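PDB 2X7Q: possible thiamine biosynthesis enzyme from Candida albicans, which is of unknown function but has the fold of periplasmic binding proteins, may bind a small solute and is possibly linked to thiamine biosynthesis. Local coordinates for residues A[66-71]-A[209-214]. The protein carries 1 engineered substitution. Numbering follows the deposited sequence.
Sequences EVDIAI and SDSLQA
D68 and S211 bring their backbones together at a single point, CA to CA 5.5 Å, where the lead-in to strand 69-73 meets the first turn of helix 209-214. Both elements belong to one of the two lobes of the periplasmic binding protein fold, and they are already joined through its mixed sheet: strand 203-208, which runs straight into helix 209-214, lies antiparallel to strand 69-73. The contact lies at the corner where one strand starts and its neighbour turns into a helix.

One direct bond carries it. S211 aims its CB at the 66-71 segment, and its hydroxyl donates to the carboxylate of D68, OG to OD1 2.8 Å. OD1 receives it through its anti lone pair, the one facing away from OD2. The aspartate gets there with CG anti to its own carbonyl carbon (chi1 -58°), and S211 OG also rests 3.4 Å from D68 CA, so the hydroxyl sits close against the aspartate backbone as well as its acid group.

OD2 has partners of its own, the backbone N of K18 on the neighbouring parallel strand and a salt bridge to K215, just beyond the short helix. The buried carboxylate thus ties strand 17-21 to both segments, and the nearby lysine probably favours its charged form. D68 O is taken by T207 OG1, a further link to strand 203-208. On the helix side, S211 N donates to S208 OG, the residue just before the helix.

A water bridges V67 O and S211 OG, donating to V67 O at 2.7 Å and, weakly, to S211 OG at 3.4 Å.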
ATOM      1  N   GLU A  66     -14.050   9.349   8.810  1.00 12.28           N
ATOM      2  CA  GLU A  66     -14.684   9.602   7.521  1.00 13.65           C
ATOM      3  C   GLU A  66     -14.930   8.290   6.790  1.00 13.01           C
ATOM      4  O   GLU A  66     -15.853   8.182   5.983  1.00 14.58           O
ATOM      5  CB  GLU A  66     -13.829  10.537   6.669  1.00 13.97           C
ATOM      6  CG  GLU A  66     -13.681  11.936   7.256  1.00 15.80           C
ATOM      7  CD  GLU A  66     -12.884  12.862   6.355  1.00 17.27           C
ATOM      8  OE1 GLU A  66     -13.166  12.899   5.137  1.00 18.84           O
ATOM      9  OE2 GLU A  66     -11.977  13.555   6.865  1.00 20.65           O
ATOM     10  N   VAL A  67     -14.100   7.292   7.085  1.00 12.47           N
ATOM     11  CA  VAL A  67     -14.255   5.966   6.503  1.00 13.27           C
ATOM     12  C   VAL A  67     -14.097   4.892   7.573  1.00 12.58           C
ATOM     13  O   VAL A  67     -13.457   5.117   8.600  1.00 12.57           O
ATOM     14  CB  VAL A  67     -13.240   5.715   5.375  1.00 12.50           C
ATOM     15  CG1 VAL A  67     -13.408   6.741   4.268  1.00 12.87           C
ATOM     16  CG2 VAL A  67     -11.821   5.742   5.925  1.00 12.55           C
ATOM     17  N   ASP A  68     -14.680   3.725   7.320  1.00 12.72           N
ATOM     18  CA  ASP A  68     -14.644   2.623   8.271  1.00 12.13           C
ATOM     19  C   ASP A  68     -13.473   1.684   7.998  1.00 11.33           C
ATOM     20  O   ASP A  68     -12.869   1.144   8.924  1.00 11.82           O
ATOM     21  CB  ASP A  68     -15.958   1.843   8.223  1.00 13.20           C
ATOM     22  CG  ASP A  68     -17.162   2.710   8.528  1.00 13.89           C
ATOM     23  OD1 ASP A  68     -17.254   3.223   9.660  1.00 15.00           O
ATOM     24  OD2 ASP A  68     -18.022   2.875   7.637  1.00 14.15           O
ATOM     25  N   ILE A  69     -13.154   1.499   6.721  1.00 10.86           N
ATOM     26  CA  ILE A  69     -12.087   0.588   6.319  1.00 10.98           C
ATOM     27  C   ILE A  69     -11.144   1.242   5.308  1.00 10.94           C
ATOM     28  O   ILE A  69     -11.569   2.063   4.492  1.00 10.89           O
ATOM     29  CB  ILE A  69     -12.661  -0.715   5.714  1.00 11.91           C
ATOM     30  CG1 ILE A  69     -13.574  -1.415   6.724  1.00 12.06           C
ATOM     31  CG2 ILE A  69     -11.544  -1.645   5.272  1.00 12.42           C
ATOM     32  CD1 ILE A  69     -14.125  -2.738   6.238  1.00 14.71           C
ATOM     33  N   ALA A  70      -9.866   0.875   5.371  1.00 10.99           N
ATOM     34  CA  ALA A  70      -8.870   1.386   4.434  1.00 10.02           C
ATOM     35  C   ALA A  70      -7.985   0.262   3.905  1.00 11.22           C
ATOM     36  O   ALA A  70      -7.497  -0.562   4.676  1.00 11.31           O
ATOM     37  CB  ALA A  70      -8.029   2.470   5.082  1.00 11.19           C
ATOM     38  N   ILE A  71      -7.792   0.228   2.589  1.00 10.74           N
ATOM     39  CA  ILE A  71      -6.911  -0.752   1.961  1.00 11.64           C
ATOM     40  C   ILE A  71      -5.632  -0.059   1.494  1.00 10.04           C
ATOM     41  O   ILE A  71      -5.617   0.579   0.439  1.00  9.97           O
ATOM     42  CB  ILE A  71      -7.580  -1.416   0.741  1.00 10.60           C
ATOM     43  CG1 ILE A  71      -9.022  -1.816   1.061  1.00 13.24           C
ATOM     44  CG2 ILE A  71      -6.772  -2.620   0.271  1.00 10.58           C
ATOM     45  CD1 ILE A  71      -9.166  -3.223   1.604  1.00 13.69           C
ATOM     46  N   SER A 209     -10.691   1.864  15.722  1.00 15.28           N
ATOM     47  CA  SER A 209     -11.232   1.290  16.947  1.00 15.16           C
ATOM     48  C   SER A 209     -12.742   1.488  17.008  1.00 15.17           C
ATOM     49  O   SER A 209     -13.470   0.639  17.525  1.00 16.41           O
ATOM     50  CB  SER A 209     -10.565   1.913  18.177  1.00 15.01           C
ATOM     51  OG  SER A 209      -9.190   1.580  18.237  1.00 16.40           O
ATOM     52  N   ASP A 210     -13.205   2.616  16.477  1.00 15.73           N
ATOM     53  CA  ASP A 210     -14.630   2.914  16.431  1.00 15.94           C
ATOM     54  C   ASP A 210     -15.384   1.875  15.606  1.00 15.39           C
ATOM     55  O   ASP A 210     -16.295   1.212  16.103  1.00 17.19           O
ATOM     56  CB  ASP A 210     -14.865   4.309  15.845  1.00 15.43           C
ATOM     57  CG  ASP A 210     -14.387   5.417  16.761  1.00 19.73           C
ATOM     58  OD1 ASP A 210     -15.243   6.115  17.343  1.00 19.90           O
ATOM     59  OD2 ASP A 210     -13.158   5.584  16.904  1.00 19.39           O
ATOM     60  N   SER A 211     -14.994   1.741  14.343  1.00 15.73           N
ATOM     61  CA  SER A 211     -15.668   0.843  13.413  1.00 15.22           C
ATOM     62  C   SER A 211     -15.557  -0.623  13.826  1.00 15.59           C
ATOM     63  O   SER A 211     -16.469  -1.412  13.583  1.00 15.69           O
ATOM     64  CB  SER A 211     -15.119   1.031  11.997  1.00 14.00           C
ATOM     65  OG  SER A 211     -15.313   2.359  11.545  1.00 15.06           O
ATOM     66  N   LEU A 212     -14.441  -0.986  14.448  1.00 15.61           N
ATOM     67  CA  LEU A 212     -14.205  -2.379  14.818  1.00 15.57           C
ATOM     68  C   LEU A 212     -15.176  -2.871  15.889  1.00 17.57           C
ATOM     69  O   LEU A 212     -15.562  -4.039  15.894  1.00 18.17           O
ATOM     70  CB  LEU A 212     -12.756  -2.584  15.274  1.00 14.83           C
ATOM     71  CG  LEU A 212     -12.362  -4.020  15.637  1.00 15.14           C
ATOM     72  CD1 LEU A 212     -12.733  -4.984  14.519  1.00 14.57           C
ATOM     73  CD2 LEU A 212     -10.879  -4.113  15.960  1.00 15.16           C
ATOM     74  N   GLN A 213     -15.574  -1.978  16.790  1.00 17.34           N
ATOM     75  CA  GLN A 213     -16.482  -2.343  17.876  1.00 18.84           C
ATOM     76  C   GLN A 213     -17.932  -2.012  17.545  1.00 18.24           C
ATOM     77  O   GLN A 213     -18.854  -2.493  18.201  1.00 19.56           O
ATOM     78  CB  GLN A 213     -16.072  -1.665  19.190  1.00 20.54           C
ATOM     79  CG  GLN A 213     -16.337  -0.162  19.242  1.00 22.23           C
ATOM     80  CD  GLN A 213     -16.207   0.396  20.650  1.00 27.42           C
ATOM     81  OE1 GLN A 213     -16.798  -0.127  21.595  1.00 30.45           O
ATOM     82  NE2 GLN A 213     -15.442   1.470  20.792  1.00 27.63           N
ATOM     83  N   ALA A 214     -18.124  -1.183  16.526  1.00 17.22           N
ATOM     84  CA  ALA A 214     -19.459  -0.731  16.149  1.00 18.84           C
ATOM     85  C   ALA A 214     -19.986  -1.481  14.930  1.00 17.66           C
ATOM     86  O   ALA A 214     -21.189  -1.702  14.799  1.00 17.20           O
ATOM     87  CB  ALA A 214     -19.456   0.768  15.887  1.00 17.49           C
TER
HETATM   88  O   HOH W   1     -13.465   5.217  11.324  1.00 14.11           O